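Local coordinates for protein transcriptional regulator (Rhodococcus sp., PDB 2O0Y) that probably binds DNA through a helix-turn-helix domain and regulates transcription as a putative member of the IclR family, at residues 93-98 and 126-131; 101-106 and 221-226; 115-120 and 138-143; 206-211 and 242-247. All coordinates share one frame; numbering follows the deposited sequence.

Contact 1 of 4, residues 93-98 and 126-131; sequences WAPPEE and VVAQCE
Trp93 and Pro95 press against Val127 and Ala128, two residues that form a classic beta bulge opposite Leu116 in the antiparallel sheet of the GAF-like C-terminal domain. The segment 93-98 joins helix 86-92 to helix 97-110, and its first half makes the whole contact. Pro95 CG lies 3.5 Å from Ala128 CB, among the tightest meetings here, the methyl being short enough to let the proline ring settle on the strand. Beside it, with CG anti to the backbone N (chi1 180°), the indole is turned toward the strand and brings its six-membered ring to the bulge. Trp93 CZ3 is 3.6 Å from Val127 CG2, the two side chains running obliquely past each other. Pro95 N lies over one face of the indole, toward its rim.

Beyond Pro95 nothing more of 93-98 touches 126-131. Pro96 takes the N-cap position of helix 97-110, and the helix then leads away into solvent-exposed Glu97 and Glu98. Trp93 and Val127 are themselves only partly buried, unlike Pro95 and Ala128. The polar atom of the indole, NE1, is used elsewhere, on Pro257 O near the C-terminus. At the indole's other end Val127 O lies in the ring plane at the edge, 3.5 Å from Trp93 CZ3.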
loop_
_atom_site.group_PDB
_atom_site.type_symbol
_atom_site.label_atom_id
_atom_site.label_comp_id
_atom_site.label_asym_id
_atom_site.label_seq_id
_atom_site.Cartn_x
_atom_site.Cartn_y
_atom_site.Cartn_z
ATOM N N TRP B 93 -2.466 10.577 5.933
ATOM C CA TRP B 93 -1.245 10.588 6.716
ATOM C C TRP B 93 -0.796 12.037 6.915
ATOM O O TRP B 93 -0.831 12.814 5.963
ATOM C CB TRP B 93 -0.100 9.770 6.053
ATOM C CG TRP B 93 1.142 9.826 6.905
ATOM C CD1 TRP B 93 1.431 9.021 7.971
ATOM C CD2 TRP B 93 2.210 10.782 6.816
ATOM N NE1 TRP B 93 2.613 9.421 8.555
ATOM C CE2 TRP B 93 3.121 10.487 7.856
ATOM C CE3 TRP B 93 2.491 11.860 5.951
ATOM C CZ2 TRP B 93 4.289 11.244 8.076
ATOM C CZ3 TRP B 93 3.667 12.611 6.160
ATOM C CH2 TRP B 93 4.547 12.297 7.204
ATOM N N ALA B 94 -0.343 12.385 8.116
ATOM C CA ALA B 94 0.288 13.678 8.371
ATOM C C ALA B 94 1.306 13.449 9.441
ATOM O O ALA B 94 1.123 12.537 10.234
ATOM C CB ALA B 94 -0.736 14.668 8.871
ATOM N N PRO B 95 2.404 14.260 9.495
ATOM C CA PRO B 95 3.332 14.120 10.637
ATOM C C PRO B 95 2.648 14.502 11.950
ATOM O O PRO B 95 1.626 15.187 11.913
ATOM C CB PRO B 95 4.474 15.113 10.316
ATOM C CG PRO B 95 4.228 15.566 8.842
ATOM C CD PRO B 95 2.791 15.342 8.558
ATOM N N PRO B 96 3.216 14.102 13.106
ATOM C CA PRO B 96 2.649 14.660 14.328
ATOM C C PRO B 96 2.621 16.199 14.242
ATOM O O PRO B 96 3.521 16.808 13.632
ATOM C CB PRO B 96 3.631 14.194 15.391
ATOM C CG PRO B 96 4.192 12.942 14.882
ATOM C CD PRO B 96 4.341 13.187 13.401
ATOM N N GLU B 97 1.587 16.829 14.800
ATOM C CA GLU B 97 1.459 18.274 14.719
ATOM C C GLU B 97 2.701 18.973 15.322
ATOM O O GLU B 97 3.122 20.025 14.826
ATOM C CB GLU B 97 0.081 18.737 15.286
ATOM C CG GLU B 97 0.100 19.454 16.588
ATOM C CD GLU B 97 -1.337 19.772 17.107
ATOM N N GLU B 98 3.330 18.375 16.335
ATOM C CA GLU B 98 4.600 18.914 16.886
ATOM C C GLU B 98 5.755 18.848 15.908
ATOM O O GLU B 98 6.662 19.663 15.981
ATOM C CB GLU B 98 5.044 18.160 18.134
ATOM C CG GLU B 98 4.283 18.532 19.393
ATOM C CD GLU B 98 4.917 17.931 20.657
ATOM O OE1 GLU B 98 5.704 16.938 20.523
ATOM O OE2 GLU B 98 4.602 18.446 21.774
ATOM N N VAL B 126 7.621 14.269 -1.747
ATOM C CA VAL B 126 7.374 15.186 -0.622
ATOM C C VAL B 126 6.052 14.814 -0.021
ATOM O O VAL B 126 5.012 14.729 -0.712
ATOM C CB VAL B 126 7.380 16.688 -1.070
ATOM C CG1 VAL B 126 7.045 17.577 0.045
ATOM C CG2 VAL B 126 8.757 17.062 -1.617
ATOM N N VAL B 127 6.087 14.489 1.265
ATOM C CA VAL B 127 4.856 14.065 1.927
ATOM C C VAL B 127 4.380 15.045 2.992
ATOM O O VAL B 127 3.275 14.927 3.529
ATOM C CB VAL B 127 5.019 12.657 2.516
ATOM C CG1 VAL B 127 5.167 11.607 1.346
ATOM C CG2 VAL B 127 6.163 12.608 3.569
ATOM N N ALA B 128 5.243 15.992 3.347
ATOM C CA ALA B 128 4.804 17.180 4.071
ATOM C C ALA B 128 5.730 18.340 3.768
ATOM O O ALA B 128 6.890 18.112 3.423
ATOM C CB ALA B 128 4.779 16.912 5.629
ATOM N N GLN B 129 5.214 19.580 3.865
ATOM C CA GLN B 129 5.962 20.754 3.381
ATOM C C GLN B 129 5.591 22.005 4.152
ATOM O O GLN B 129 4.408 22.196 4.443
ATOM C CB GLN B 129 5.582 20.965 1.909
ATOM C CG GLN B 129 6.331 22.088 1.174
ATOM C CD GLN B 129 5.993 22.104 -0.313
ATOM O OE1 GLN B 129 4.887 22.498 -0.689
ATOM N NE2 GLN B 129 6.937 21.623 -1.169
ATOM N N CYS B 130 6.562 22.849 4.479
ATOM C CA CYS B 130 6.263 24.162 5.036
ATOM C C CYS B 130 6.951 25.191 4.155
ATOM O O CYS B 130 8.187 25.287 4.151
ATOM C CB CYS B 130 6.800 24.280 6.461
ATOM S SG CYS B 130 5.811 23.237 7.603
ATOM N N GLU B 131 6.170 25.933 3.380
ATOM C CA GLU B 131 6.764 26.891 2.457
ATOM C C GLU B 131 7.180 28.137 3.203
ATOM O O GLU B 131 6.520 28.555 4.160
ATOM C CB GLU B 131 5.764 27.276 1.410
ATOM C CG GLU B 131 5.548 26.194 0.310
ATOM C CD GLU B 131 4.534 26.710 -0.690
ATOM O OE1 GLU B 131 4.833 27.703 -1.369
ATOM O OE2 GLU B 131 3.419 26.180 -0.754
#

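Contact 2 of 4, residues 101-106 and 221-226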
loop_
_atom_site.group_PDB
_atom_site.type_symbol
_atom_site.label_atom_id
_atom_site.label_comp_id
_atom_site.label_asym_id
_atom_site.label_seq_id
_atom_site.Cartn_x
_atom_site.Cartn_y
_atom_site.Cartn_z
ATOM N N ASP B 101 4.993 21.792 13.555
ATOM C CA ASP B 101 5.502 23.004 14.251
ATOM C C ASP B 101 7.017 23.173 14.069
ATOM O O ASP B 101 7.496 24.268 13.757
ATOM C CB ASP B 101 5.210 22.981 15.755
ATOM C CG ASP B 101 3.740 23.041 16.064
ATOM O OD1 ASP B 101 2.954 23.417 15.175
ATOM O OD2 ASP B 101 3.370 22.678 17.214
ATOM N N ILE B 102 7.783 22.103 14.256
ATOM C CA ILE B 102 9.253 22.225 14.107
ATOM C C ILE B 102 9.614 22.608 12.676
ATOM O O ILE B 102 10.482 23.424 12.463
ATOM C CB ILE B 102 9.988 20.903 14.523
ATOM C CG1 ILE B 102 9.928 20.703 16.044
ATOM C CG2 ILE B 102 11.431 20.896 14.041
ATOM C CD1 ILE B 102 10.170 19.207 16.462
HETATM N N MSE B 103 8.949 22.031 11.689
HETATM C CA MSE B 103 9.244 22.319 10.278
HETATM C C MSE B 103 8.868 23.760 9.964
HETATM O O MSE B 103 9.546 24.463 9.205
HETATM C CB MSE B 103 8.431 21.365 9.396
HETATM C CG MSE B 103 8.798 19.909 9.532
HETATM SE SE MSE B 103 7.590 18.764 8.434
HETATM C CE MSE B 103 7.848 19.506 6.618
ATOM N N ARG B 104 7.750 24.194 10.520
ATOM C CA ARG B 104 7.294 25.567 10.313
ATOM C C ARG B 104 8.303 26.546 10.891
ATOM O O ARG B 104 8.719 27.515 10.221
ATOM C CB ARG B 104 5.883 25.766 10.929
ATOM C CG ARG B 104 5.218 27.018 10.432
ATOM C CD ARG B 104 3.951 27.341 11.226
ATOM N NE ARG B 104 2.973 26.244 11.022
ATOM C CZ ARG B 104 2.585 25.377 11.955
ATOM N NH1 ARG B 104 1.702 24.447 11.615
ATOM N NH2 ARG B 104 3.047 25.442 13.218
ATOM N N GLN B 105 8.776 26.275 12.109
ATOM C CA GLN B 105 9.770 27.168 12.700
ATOM C C GLN B 105 11.096 27.178 11.909
ATOM O O GLN B 105 11.728 28.222 11.708
ATOM C CB GLN B 105 9.971 26.834 14.186
ATOM C CG GLN B 105 10.867 27.828 14.924
ATOM C CD GLN B 105 10.255 29.216 14.980
ATOM O OE1 GLN B 105 9.063 29.362 15.247
ATOM N NE2 GLN B 105 11.075 30.250 14.718
ATOM N N LEU B 106 11.524 26.027 11.448
ATOM C CA LEU B 106 12.718 25.900 10.588
ATOM C C LEU B 106 12.537 26.754 9.345
ATOM O O LEU B 106 13.474 27.443 8.918
ATOM C CB LEU B 106 12.905 24.410 10.150
ATOM C CG LEU B 106 14.138 24.182 9.277
ATOM C CD1 LEU B 106 15.416 24.794 9.982
ATOM C CD2 LEU B 106 14.285 22.685 8.943
ATOM N N ALA B 221 13.255 9.096 6.310
ATOM C CA ALA B 221 12.826 10.300 5.585
ATOM C C ALA B 221 13.998 11.243 5.551
ATOM O O ALA B 221 15.010 10.995 6.200
ATOM C CB ALA B 221 11.618 10.965 6.289
ATOM N N ALA B 222 13.875 12.323 4.782
ATOM C CA ALA B 222 14.966 13.295 4.660
ATOM C C ALA B 222 14.369 14.678 4.884
ATOM O O ALA B 222 13.465 15.101 4.153
ATOM C CB ALA B 222 15.571 13.186 3.303
ATOM N N LEU B 223 14.794 15.359 5.938
ATOM C CA LEU B 223 14.313 16.692 6.200
ATOM C C LEU B 223 15.132 17.658 5.328
ATOM O O LEU B 223 16.358 17.767 5.493
ATOM C CB LEU B 223 14.507 17.038 7.667
ATOM C CG LEU B 223 14.015 18.427 8.106
ATOM C CD1 LEU B 223 12.448 18.455 8.089
ATOM C CD2 LEU B 223 14.472 18.758 9.506
ATOM N N THR B 224 14.469 18.397 4.436
ATOM C CA THR B 224 15.197 19.067 3.394
ATOM C C THR B 224 14.836 20.562 3.213
ATOM O O THR B 224 13.668 20.890 3.100
ATOM C CB THR B 224 14.961 18.315 2.083
ATOM O OG1 THR B 224 15.323 16.930 2.286
ATOM C CG2 THR B 224 15.826 18.874 0.945
ATOM N N LEU B 225 15.859 21.429 3.082
ATOM C CA LEU B 225 15.664 22.833 2.632
ATOM C C LEU B 225 15.979 22.905 1.152
ATOM O O LEU B 225 16.956 22.339 0.730
ATOM C CB LEU B 225 16.662 23.749 3.345
ATOM C CG LEU B 225 16.697 23.841 4.861
ATOM C CD1 LEU B 225 17.680 24.935 5.222
ATOM C CD2 LEU B 225 15.306 24.181 5.426
ATOM N N GLY B 226 15.149 23.556 0.341
ATOM C CA GLY B 226 15.524 23.811 -1.055
ATOM C C GLY B 226 15.184 25.234 -1.349
ATOM O O GLY B 226 14.169 25.751 -0.850
#
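Arg104 NH2 grips Asp101 OD1 at 2.8 Å in a salt bridge on one side of helix 101-106, while Met103 and Leu106 of the same helix meet Leu223 and Leu225 of the sheet. The N-H points fairly straight at the oxygen (155°) and reaches it on the anti side, somewhat out of the carboxylate plane; the acceptor stays close to the plane of the guanidinium. One turn of helix separates the two residues, which suits a long arginine reaching back to a short aspartate.

Toward the strand the touching groups are all apolar. Here a helix lies on the face of an antiparallel sheet, as in GAF-like domains, its axis 10.8 Å from that of strand 221-226 and inclined to it by only 24°. Leu106 and Leu223 reach toward each other, methyl to methyl, with CD2 of Leu106 4.0 Å from CD2 of Leu223. The same Leu106 CD2 is also 4.0 Å from Leu225 CD2: Leu225, with CG anti to its carbonyl carbon (chi1 -58°), brings its end nearer the helix and crosses Leu106 at a slant. Selenomethionine Met103 slides alongside Leu223, its CG 4.2 Å from Leu223 CD1. Leucine suits this place, as its branched apolar end can touch two neighbours; Cys243 packs on Leu106 and Thr244 on Leu225, both from helix 237-254.

Contact 3 of 4, residues 115-120 and 138-143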
loop_
_atom_site.group_PDB
_atom_site.type_symbol
_atom_site.label_atom_id
_atom_site.label_comp_id
_atom_site.label_asym_id
_atom_site.label_seq_id
_atom_site.Cartn_x
_atom_site.Cartn_y
_atom_site.Cartn_z
ATOM N N ASN B 115 10.910 20.688 3.146
ATOM C CA ASN B 115 10.206 19.520 2.547
ATOM C C ASN B 115 10.536 18.277 3.353
ATOM O O ASN B 115 11.707 18.065 3.678
ATOM C CB ASN B 115 10.745 19.298 1.124
ATOM C CG ASN B 115 10.291 20.397 0.161
ATOM O OD1 ASN B 115 9.119 20.761 0.145
ATOM N ND2 ASN B 115 11.219 20.963 -0.582
ATOM N N LEU B 116 9.549 17.432 3.639
ATOM C CA LEU B 116 9.842 16.157 4.285
ATOM C C LEU B 116 9.662 15.138 3.187
ATOM O O LEU B 116 8.544 14.970 2.682
ATOM C CB LEU B 116 8.878 15.836 5.437
ATOM C CG LEU B 116 9.259 14.657 6.366
ATOM C CD1 LEU B 116 8.576 14.829 7.698
ATOM C CD2 LEU B 116 8.712 13.358 5.827
ATOM N N TYR B 117 10.740 14.456 2.811
ATOM C CA TYR B 117 10.657 13.500 1.703
ATOM C C TYR B 117 10.766 12.093 2.191
ATOM O O TYR B 117 11.479 11.860 3.157
ATOM C CB TYR B 117 11.892 13.669 0.853
ATOM C CG TYR B 117 11.947 14.765 -0.142
ATOM C CD1 TYR B 117 11.429 14.563 -1.420
ATOM C CD2 TYR B 117 12.594 15.991 0.147
ATOM C CE1 TYR B 117 11.522 15.565 -2.388
ATOM C CE2 TYR B 117 12.712 16.977 -0.826
ATOM C CZ TYR B 117 12.187 16.740 -2.094
ATOM O OH TYR B 117 12.273 17.662 -3.106
ATOM N N ILE B 118 10.090 11.149 1.511
ATOM C CA ILE B 118 10.390 9.739 1.666
ATOM C C ILE B 118 10.740 9.122 0.311
ATOM O O ILE B 118 10.564 9.763 -0.735
ATOM C CB ILE B 118 9.138 9.010 2.274
ATOM C CG1 ILE B 118 7.916 9.255 1.381
ATOM C CG2 ILE B 118 8.882 9.505 3.703
ATOM C CD1 ILE B 118 6.697 8.311 1.624
ATOM N N ARG B 119 11.168 7.851 0.310
ATOM C CA ARG B 119 11.417 7.133 -0.900
ATOM C C ARG B 119 10.201 6.255 -1.134
ATOM O O ARG B 119 9.635 5.664 -0.179
ATOM C CB ARG B 119 12.654 6.239 -0.763
ATOM C CG ARG B 119 13.003 5.429 -1.991
ATOM C CD ARG B 119 14.250 4.551 -1.758
ATOM N NE ARG B 119 14.049 3.425 -0.832
ATOM C CZ ARG B 119 13.402 2.294 -1.122
ATOM N NH1 ARG B 119 12.795 2.110 -2.295
ATOM N NH2 ARG B 119 13.337 1.333 -0.211
ATOM N N GLN B 120 9.799 6.202 -2.399
ATOM C CA GLN B 120 8.776 5.317 -2.851
ATOM C C GLN B 120 9.314 4.718 -4.126
ATOM O O GLN B 120 9.448 5.397 -5.126
ATOM C CB GLN B 120 7.482 6.085 -3.061
ATOM C CG GLN B 120 6.777 6.425 -1.731
ATOM C CD GLN B 120 5.267 6.626 -1.869
ATOM O OE1 GLN B 120 4.779 7.243 -2.841
ATOM N NE2 GLN B 120 4.512 6.102 -0.883
ATOM N N SER B 138 11.542 27.307 -3.216
ATOM C CA SER B 138 11.198 25.969 -3.724
ATOM C C SER B 138 9.719 25.752 -3.526
ATOM O O SER B 138 9.167 26.003 -2.441
ATOM C CB SER B 138 11.908 24.812 -2.970
ATOM O OG SER B 138 11.073 23.631 -3.049
ATOM N N VAL B 139 9.056 25.296 -4.577
ATOM C CA VAL B 139 7.614 25.054 -4.501
ATOM C C VAL B 139 7.265 23.674 -5.097
ATOM O O VAL B 139 6.197 23.516 -5.729
ATOM C CB VAL B 139 6.838 26.190 -5.217
ATOM C CG1 VAL B 139 7.387 26.439 -6.624
ATOM C CG2 VAL B 139 5.383 25.876 -5.287
ATOM N N ILE B 140 8.123 22.682 -4.871
ATOM C CA ILE B 140 7.885 21.274 -5.300
ATOM C C ILE B 140 6.520 20.720 -4.865
ATOM O O ILE B 140 6.192 20.767 -3.675
ATOM C CB ILE B 140 8.986 20.333 -4.738
ATOM C CG1 ILE B 140 10.324 20.643 -5.360
ATOM C CG2 ILE B 140 8.758 18.889 -5.159
ATOM C CD1 ILE B 140 10.645 19.597 -6.445
ATOM N N PRO B 141 5.727 20.171 -5.806
ATOM C CA PRO B 141 4.438 19.622 -5.406
ATOM C C PRO B 141 4.481 18.380 -4.519
ATOM O O PRO B 141 5.372 17.528 -4.672
ATOM C CB PRO B 141 3.767 19.279 -6.738
ATOM C CG PRO B 141 4.837 19.165 -7.697
ATOM C CD PRO B 141 5.932 20.082 -7.264
ATOM N N LEU B 142 3.515 18.292 -3.604
ATOM C CA LEU B 142 3.380 17.155 -2.697
ATOM C C LEU B 142 2.905 15.902 -3.414
ATOM O O LEU B 142 2.057 15.985 -4.310
ATOM C CB LEU B 142 2.430 17.480 -1.530
ATOM C CG LEU B 142 3.145 18.319 -0.463
ATOM C CD1 LEU B 142 2.853 19.768 -0.643
ATOM C CD2 LEU B 142 2.727 17.862 0.893
ATOM N N GLY B 143 3.463 14.746 -3.052
ATOM C CA GLY B 143 2.963 13.483 -3.585
ATOM C C GLY B 143 3.273 13.220 -5.049
ATOM O O GLY B 143 2.724 12.285 -5.644
#
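The extended strand 115-120 is passed by an irregular loop, 138-143, whose nearest alpha carbon, that of Ile140, lies 8.4 Å from CA of Asn115, so side chains alone bridge the gap. Asn115 and Tyr117, two residues apart, project from one face of the strand to meet it. Asn115 points its amide at Ser138, but ND2 stays 3.6 Å from Ser138 OG and no hydrogen bond is formed across the contact. The other end of the same amide is better occupied: Asn115 OD1 accepts from Gln129 NE2, which also donates to Ile140 O. One glutamine amino group thus ties the buried asparagine and the loop backbone together, and probably settles which way round the Asn115 amide sits.

Tyr117 does not set out toward the loop; with CG opposite its own carbonyl carbon (chi1 -81°), only its phenolic end approaches. There it crosses the Ile140 side chain at about a right angle, with Ile140 CD1 4.2 Å from the phenolic OH. Tyrosine fits such a place because its ring is apolar enough to pack in the interior while its hydroxyl can still bond, here with Arg124 NH1.

In the sheet of the GAF-like IclR C-terminal domain, strand 113-120 runs between strands 219-228 and 123-130, bonded to both through its backbone. The loop leads from strand 123-130 to strand 146-147 and crosses one face of these strands, with Ile140 resting also on Tyr146.

Contact 4 of 4, residues 206-211 and 242-247; sequences SGLSFP and ECTRAA
Phe210 lies under the backbone at Thr244 and Arg245, with the arginine side chain running down past its rim, and its ring carries much of the contact. With chi1 at -88°, its CG is turned roughly opposite its own carbonyl carbon, and the ring reaches out from strand 206-211 to helix 242-247. Arg245 CA stands over the ring face in a CH-pi contact, 3.8 Å from the Phe210 centroid and 18° off the ring normal. The arginine chain leaves CA fully extended through chi1 and chi2, then bends at chi3 (-66°). This bend folds the guanidinium back to the rim of the ring, where Phe210 CE2 is 3.8 Å from Arg245 NH1. The two planes are almost perpendicular, so the phenyl edge meets the guanidinium face, and Arg245 CB and CG pass the ring at its CE2 corner.

Thr244 meets the ring at the CD1 side. Its CG2, turned away from the backbone N, comes within 3.5 Å of Phe210 CD1, while its OG1 bonds back to Tyr240 O one helical turn earlier. That internal bond suits a buried threonine, since the hydroxyl can then lie 3.8 Å from apolar Leu208 CD2. Leu208 and Thr244 slide past each other in opposite directions.

Phe210 also meets the ring of Tyr194. A helix running nearly parallel to a strand of an antiparallel sheet and packed on its face largely through the apolar parts of its side chains is the layered construction of the GAF-like fold.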
loop_
_atom_site.group_PDB
_atom_site.type_symbol
_atom_site.label_atom_id
_atom_site.label_comp_id
_atom_site.label_asym_id
_atom_site.label_seq_id
_atom_site.Cartn_x
_atom_site.Cartn_y
_atom_site.Cartn_z
ATOM N N SER B 206 19.423 24.862 -4.884
ATOM C CA SER B 206 20.353 24.209 -3.956
ATOM C C SER B 206 19.507 23.527 -2.929
ATOM O O SER B 206 18.334 23.850 -2.782
ATOM C CB SER B 206 21.295 25.187 -3.217
ATOM O OG SER B 206 22.242 25.787 -4.073
ATOM N N GLY B 207 20.104 22.597 -2.202
ATOM C CA GLY B 207 19.332 21.828 -1.233
ATOM C C GLY B 207 20.232 21.410 -0.101
ATOM O O GLY B 207 21.420 21.121 -0.312
ATOM N N LEU B 208 19.705 21.430 1.117
ATOM C CA LEU B 208 20.421 20.836 2.255
ATOM C C LEU B 208 19.451 19.794 2.819
ATOM O O LEU B 208 18.305 20.136 3.096
ATOM C CB LEU B 208 20.657 21.911 3.310
ATOM C CG LEU B 208 21.086 21.531 4.734
ATOM C CD1 LEU B 208 22.488 20.867 4.767
ATOM C CD2 LEU B 208 21.086 22.806 5.546
ATOM N N SER B 209 19.908 18.560 3.037
ATOM C CA SER B 209 19.049 17.491 3.569
ATOM C C SER B 209 19.679 16.785 4.762
ATOM O O SER B 209 20.871 16.499 4.758
ATOM C CB SER B 209 18.767 16.434 2.494
ATOM O OG SER B 209 17.624 15.623 2.838
ATOM N N PHE B 210 18.895 16.527 5.812
ATOM C CA PHE B 210 19.368 15.737 6.963
ATOM C C PHE B 210 18.505 14.467 7.025
ATOM O O PHE B 210 17.316 14.526 6.708
ATOM C CB PHE B 210 19.189 16.525 8.288
ATOM C CG PHE B 210 20.369 17.401 8.627
ATOM C CD1 PHE B 210 20.554 18.613 7.982
ATOM C CD2 PHE B 210 21.311 16.994 9.565
ATOM C CE1 PHE B 210 21.668 19.438 8.270
ATOM C CE2 PHE B 210 22.411 17.816 9.853
ATOM C CZ PHE B 210 22.575 19.023 9.207
ATOM N N PRO B 211 19.081 13.337 7.515
ATOM C CA PRO B 211 18.269 12.158 7.679
ATOM C C PRO B 211 17.322 12.307 8.866
ATOM O O PRO B 211 17.693 12.863 9.908
ATOM C CB PRO B 211 19.298 11.044 7.991
ATOM C CG PRO B 211 20.507 11.723 8.494
ATOM C CD PRO B 211 20.484 13.128 7.923
ATOM N N GLU B 242 22.983 24.436 11.081
ATOM C CA GLU B 242 22.702 24.410 12.517
ATOM C C GLU B 242 21.211 24.284 12.822
ATOM O O GLU B 242 20.831 23.512 13.720
ATOM C CB GLU B 242 23.245 25.641 13.200
ATOM C CG GLU B 242 23.247 25.560 14.680
ATOM C CD GLU B 242 24.187 26.594 15.274
ATOM O OE1 GLU B 242 24.355 27.641 14.634
ATOM O OE2 GLU B 242 24.788 26.323 16.337
ATOM N N CYS B 243 20.362 25.051 12.128
ATOM C CA CYS B 243 18.911 24.937 12.335
ATOM C C CYS B 243 18.370 23.603 11.862
ATOM O O CYS B 243 17.501 23.028 12.516
ATOM C CB CYS B 243 18.138 26.069 11.647
ATOM S SG CYS B 243 18.638 27.685 12.284
ATOM N N THR B 244 18.825 23.139 10.698
ATOM C CA THR B 244 18.250 21.917 10.144
ATOM C C THR B 244 18.701 20.720 10.958
ATOM O O THR B 244 17.950 19.774 11.143
ATOM C CB THR B 244 18.562 21.773 8.653
ATOM O OG1 THR B 244 18.159 22.973 8.001
ATOM C CG2 THR B 244 17.742 20.632 8.020
ATOM N N ARG B 245 19.927 20.763 11.473
ATOM C CA ARG B 245 20.446 19.670 12.316
ATOM C C ARG B 245 19.614 19.526 13.557
ATOM O O ARG B 245 19.257 18.424 13.907
ATOM C CB ARG B 245 21.899 19.935 12.764
ATOM C CG ARG B 245 22.493 18.736 13.476
ATOM C CD ARG B 245 23.896 19.052 14.099
ATOM N NE ARG B 245 24.913 19.329 13.083
ATOM C CZ ARG B 245 25.477 18.410 12.300
ATOM N NH1 ARG B 245 25.124 17.134 12.400
ATOM N NH2 ARG B 245 26.421 18.751 11.430
ATOM N N ALA B 246 19.335 20.638 14.239
ATOM C CA ALA B 246 18.532 20.608 15.477
ATOM C C ALA B 246 17.128 20.096 15.211
ATOM O O ALA B 246 16.606 19.305 15.979
ATOM C CB ALA B 246 18.473 21.985 16.109
ATOM N N ALA B 247 16.513 20.578 14.137
ATOM C CA ALA B 247 15.128 20.188 13.789
ATOM C C ALA B 247 15.060 18.711 13.510
ATOM O O ALA B 247 14.138 18.016 13.966
ATOM C CB ALA B 247 14.689 20.973 12.541
#

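Overall arrangement
All four contacts build on the six-stranded antiparallel sheet of the C-terminal domain. Contacts 2 and 4 have centres about 7 Å apart and join helices 97-110 and 237-254 to the adjacent strands 219-228 and 205-213. Contact 1, about 9 Å between centres from contact 2, brings the segment leading into helix 97-110 to strand 123-130; contact 3 sets a loop against strand 113-120, its centre about 11 Å from that of contact 2. The centres of contacts 1 and 4 are about 16 Å apart, and the two do not touch. Along the chain contact 3 is nested within contact 2, whose segments alternate with those of contacts 1 and 4. Sequence-distant helices, strands and loop are thereby drawn into one domain, separate from the helix-turn-helix region.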